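Transcriptional regulator containing CBS domains (Streptococcus pneumoniae, PDB 6UOF) is probably a transcriptional regulator whose paired CBS domains, the part crystallised here, would sense a small ligand such as an adenine nucleotide. Local coordinates at residues 88-93 / 114-119. Residues are numbered along the deposited sequence; the frame is centred on the assembly and turned at random.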
ATOM      1  N   GLN A  88       7.554  -9.880 -11.288  0.50 15.78           N
ATOM      2  CA  GLN A  88       7.183 -11.314 -11.420  0.50 16.70           C
ATOM      3  C   GLN A  88       5.991 -11.625 -10.507  0.50 15.56           C
ATOM      4  O   GLN A  88       5.035 -12.285 -10.956  0.50 15.57           O
ATOM      5  CB  GLN A  88       8.389 -12.187 -11.064  0.50 18.39           C
ATOM      6  CG  GLN A  88       9.504 -12.126 -12.098  0.50 20.17           C
ATOM      7  CD  GLN A  88      10.826 -12.634 -11.570  0.50 22.60           C
ATOM      8  OE1 GLN A  88      10.911 -13.196 -10.480  0.50 24.60           O
ATOM      9  NE2 GLN A  88      11.876 -12.434 -12.352  0.50 24.47           N
ATOM     10  N   ARG A  89       6.058 -11.172  -9.258  1.00 15.03           N
ATOM     11  CA  ARG A  89       4.984 -11.479  -8.282  1.00 14.93           C
ATOM     12  C   ARG A  89       3.739 -10.631  -8.534  1.00 13.61           C
ATOM     13  O   ARG A  89       2.620 -11.122  -8.391  1.00 13.85           O
ATOM     14  CB  ARG A  89       5.504 -11.321  -6.856  1.00 16.27           C
ATOM     15  CG  ARG A  89       4.518 -11.830  -5.824  1.00 17.88           C
ATOM     16  CD  ARG A  89       5.153 -12.011  -4.468  1.00 19.09           C
ATOM     17  NE  ARG A  89       4.146 -12.364  -3.481  1.00 20.94           N
ATOM     18  CZ  ARG A  89       4.408 -12.577  -2.198  1.00 23.35           C
ATOM     19  NH1 ARG A  89       5.653 -12.482  -1.757  1.00 24.72           N
ATOM     20  NH2 ARG A  89       3.433 -12.890  -1.359  1.00 24.31           N
HETATM   21  N   MSE A  90       3.902  -9.359  -8.921  1.00 12.83           N
HETATM   22  CA  MSE A  90       2.738  -8.535  -9.196  0.60 12.80           C
HETATM   23  C   MSE A  90       1.942  -9.139 -10.361  1.00 12.87           C
HETATM   24  O   MSE A  90       0.712  -9.111 -10.348  1.00 13.25           O
HETATM   25  CB  MSE A  90       3.170  -7.094  -9.483  0.60 12.76           C
HETATM   26  CG  MSE A  90       3.853  -6.408  -8.305  0.60 13.04           C
HETATM   27 SE   MSE A  90       4.053  -4.464  -8.549  0.60 13.71          SE
HETATM   28  CE  MSE A  90       2.245  -3.807  -8.148  0.60 13.60           C
ATOM     29  N   ILE A  91       2.643  -9.690 -11.361  1.00 12.78           N
ATOM     30  CA  ILE A  91       1.956 -10.302 -12.497  1.00 13.69           C
ATOM     31  C   ILE A  91       1.303 -11.624 -12.059  1.00 13.57           C
ATOM     32  O   ILE A  91       0.093 -11.831 -12.353  1.00 14.13           O
ATOM     33  CB  ILE A  91       2.934 -10.504 -13.672  1.00 13.92           C
ATOM     34  CG1 ILE A  91       3.299  -9.164 -14.317  1.00 14.45           C
ATOM     35  CG2 ILE A  91       2.369 -11.470 -14.711  1.00 14.30           C
ATOM     36  CD1 ILE A  91       4.579  -9.189 -15.101  1.00 15.71           C
ATOM     37  N   ALA A  92       2.068 -12.489 -11.398  1.00 14.58           N
ATOM     38  CA  ALA A  92       1.552 -13.830 -11.050  1.00 15.51           C
ATOM     39  C   ALA A  92       0.364 -13.728 -10.093  1.00 15.54           C
ATOM     40  O   ALA A  92      -0.554 -14.553 -10.232  1.00 16.32           O
ATOM     41  CB  ALA A  92       2.658 -14.660 -10.440  1.00 16.60           C
ATOM     42  N   GLU A  93       0.373 -12.763  -9.161  1.00 15.63           N
ATOM     43  CA  GLU A  93      -0.648 -12.657  -8.073  1.00 17.26           C
ATOM     44  C   GLU A  93      -1.590 -11.458  -8.264  1.00 17.28           C
ATOM     45  O   GLU A  93      -2.420 -11.214  -7.380  1.00 19.72           O
ATOM     46  CB  GLU A  93       0.081 -12.658  -6.729  1.00 18.88           C
ATOM     47  CG  GLU A  93       0.874 -13.939  -6.510  1.00 21.50           C
ATOM     48  CD  GLU A  93       1.698 -14.020  -5.234  1.00 23.36           C
ATOM     49  OE1 GLU A  93       1.447 -13.238  -4.310  1.00 25.57           O
ATOM     50  OE2 GLU A  93       2.606 -14.863  -5.183  1.00 30.08           O
ATOM     51  N   ARG A 114       1.827   0.250 -12.444  1.00 15.37           N
ATOM     52  CA  ARG A 114       2.129   1.014 -13.682  1.00 16.93           C
ATOM     53  C   ARG A 114       3.606   1.430 -13.694  1.00 16.57           C
ATOM     54  O   ARG A 114       4.245   1.330 -14.746  1.00 16.74           O
ATOM     55  CB  ARG A 114       1.238   2.254 -13.786  1.00 20.79           C
ATOM     56  CG  ARG A 114       1.223   2.872 -15.175  1.00 24.64           C
ATOM     57  CD  ARG A 114       0.852   4.343 -15.233  1.00 30.13           C
ATOM     58  NE  ARG A 114       2.026   5.214 -15.155  1.00 35.85           N
ATOM     59  CZ  ARG A 114       2.548   5.723 -14.040  1.00 34.84           C
ATOM     60  NH1 ARG A 114       2.008   5.465 -12.860  1.00 34.33           N
ATOM     61  NH2 ARG A 114       3.614   6.502 -14.112  1.00 41.30           N
ATOM     62  N   ASP A 115       4.140   1.886 -12.562  1.00 15.36           N
ATOM     63  CA  ASP A 115       5.558   2.321 -12.579  1.00 15.88           C
ATOM     64  C   ASP A 115       6.473   1.121 -12.819  1.00 15.64           C
ATOM     65  O   ASP A 115       7.444   1.257 -13.566  1.00 17.13           O
ATOM     66  CB  ASP A 115       5.906   3.040 -11.281  1.00 15.88           C
ATOM     67  CG  ASP A 115       5.250   4.400 -11.138  1.00 16.74           C
ATOM     68  OD1 ASP A 115       4.982   5.033 -12.184  1.00 19.31           O
ATOM     69  OD2 ASP A 115       5.056   4.848  -9.989  1.00 17.76           O
ATOM     70  N   VAL A 116       6.165  -0.019 -12.215  1.00 14.97           N
ATOM     71  CA  VAL A 116       7.029  -1.218 -12.369  1.00 16.44           C
ATOM     72  C   VAL A 116       6.985  -1.700 -13.817  1.00 17.47           C
ATOM     73  O   VAL A 116       8.017  -2.004 -14.405  1.00 19.95           O
ATOM     74  CB  VAL A 116       6.597  -2.317 -11.384  1.00 16.05           C
ATOM     75  CG1 VAL A 116       7.219  -3.661 -11.728  1.00 17.41           C
ATOM     76  CG2 VAL A 116       6.903  -1.927  -9.944  1.00 16.21           C
HETATM   77  N   MSE A 117       5.790  -1.702 -14.409  1.00 17.02           N
HETATM   78  CA  MSE A 117       5.690  -2.242 -15.757  1.00 18.47           C
HETATM   79  C   MSE A 117       6.305  -1.292 -16.785  1.00 20.44           C
HETATM   80  O   MSE A 117       6.862  -1.741 -17.785  1.00 23.19           O
HETATM   81  CB  MSE A 117       4.231  -2.517 -16.125  1.00 18.69           C
HETATM   82  CG  MSE A 117       3.556  -3.585 -15.291  1.00 18.13           C
HETATM   83 SE   MSE A 117       4.651  -5.196 -14.923  1.00 20.18          SE
HETATM   84  CE  MSE A 117       4.040  -5.749 -13.162  1.00 17.91           C
ATOM     85  N   GLU A 118       6.166   0.018 -16.557  1.00 21.38           N
ATOM     86  CA  GLU A 118       6.678   0.998 -17.503  1.00 24.67           C
ATOM     87  C   GLU A 118       8.208   1.040 -17.417  1.00 26.48           C
ATOM     88  O   GLU A 118       8.833   1.328 -18.451  1.00 29.52           O
ATOM     89  CB  GLU A 118       6.016   2.355 -17.260  1.00 26.86           C
ATOM     90  CG  GLU A 118       4.555   2.377 -17.685  1.00 29.21           C
ATOM     91  CD  GLU A 118       3.835   3.706 -17.531  1.00 33.14           C
ATOM     92  OE1 GLU A 118       4.419   4.627 -16.932  1.00 38.35           O
ATOM     93  OE2 GLU A 118       2.681   3.811 -18.011  1.00 37.30           O
ATOM     94  N   LYS A 119       8.782   0.752 -16.240  1.00 27.98           N
ATOM     95  CA  LYS A 119      10.261   0.744 -16.049  1.00 30.66           C
ATOM     96  C   LYS A 119      10.746  -0.693 -15.813  1.00 29.95           C
ATOM     97  O   LYS A 119      11.770  -1.069 -16.424  1.00 35.88           O
ATOM     98  CB  LYS A 119      10.683   1.650 -14.891  1.00 32.53           C
ATOM     99  CG  LYS A 119      10.441   3.137 -15.108  1.00 36.17           C
ATOM    100  CD  LYS A 119       9.036   3.606 -14.843  1.00 35.02           C
ATOM    101  CE  LYS A 119       8.888   5.101 -15.037  1.00 40.57           C
ATOM    102  NZ  LYS A 119       7.558   5.579 -14.586  1.00 42.60           N
TER
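Two selenomethionines, Met90 and Met117, carry most of this junction, and one methyl, CE of Met117, serves both neighbours on the facing helix: it lies 3.7 Å from Ile91 CG1 and 4.0 Å from Met90 CB. The Met117 chain reaches across because it turns twice. With chi2 at -42° and chi3 at 148°, it folds its selenium and methyl toward helix 83-93. Ile91 CD1 completes the patch at 4.0 Å from Met117 SE, the two side chains crossing at a slant. Deeper in, Met90 points at the partner helix and bends at its last torsion; in one of its two modelled conformers its SE lies 4.1 Å from Val116 CG2, the branch beside the backbone N, so this contact is tentative. Both helices belong to the second CBS domain. Strands 97-101 and 107-112 lie between them in the chain, as in the beta-alpha-beta-beta-alpha order of the CBS fold, and bring them together. The short axes come no closer than 11.0 Å, with 116° between their N-to-C directions, and no hydrogen bond links the two segments. Val116 also packs on Ile83 and against Ser87 of the same helix 83-93, and Met90 touches Phe95. Within helix 83-93, Arg89 NE donates to Glu93 OE1 over 3.0 Å, the oxygen lying close to the guanidinium plane but approached from above the carboxylate plane. On the C-terminal helix, Asp115 OD1 forms salt bridges with Arg114 NH2 (2.8 Å) and, at longer range, Lys119 NZ, while OD2 pairs with Arg10. Ile91 and Met117 form the exposed border, with a PEG fragment, probably from the crystallisation liquor, about 4 Å from the Met117 side chain.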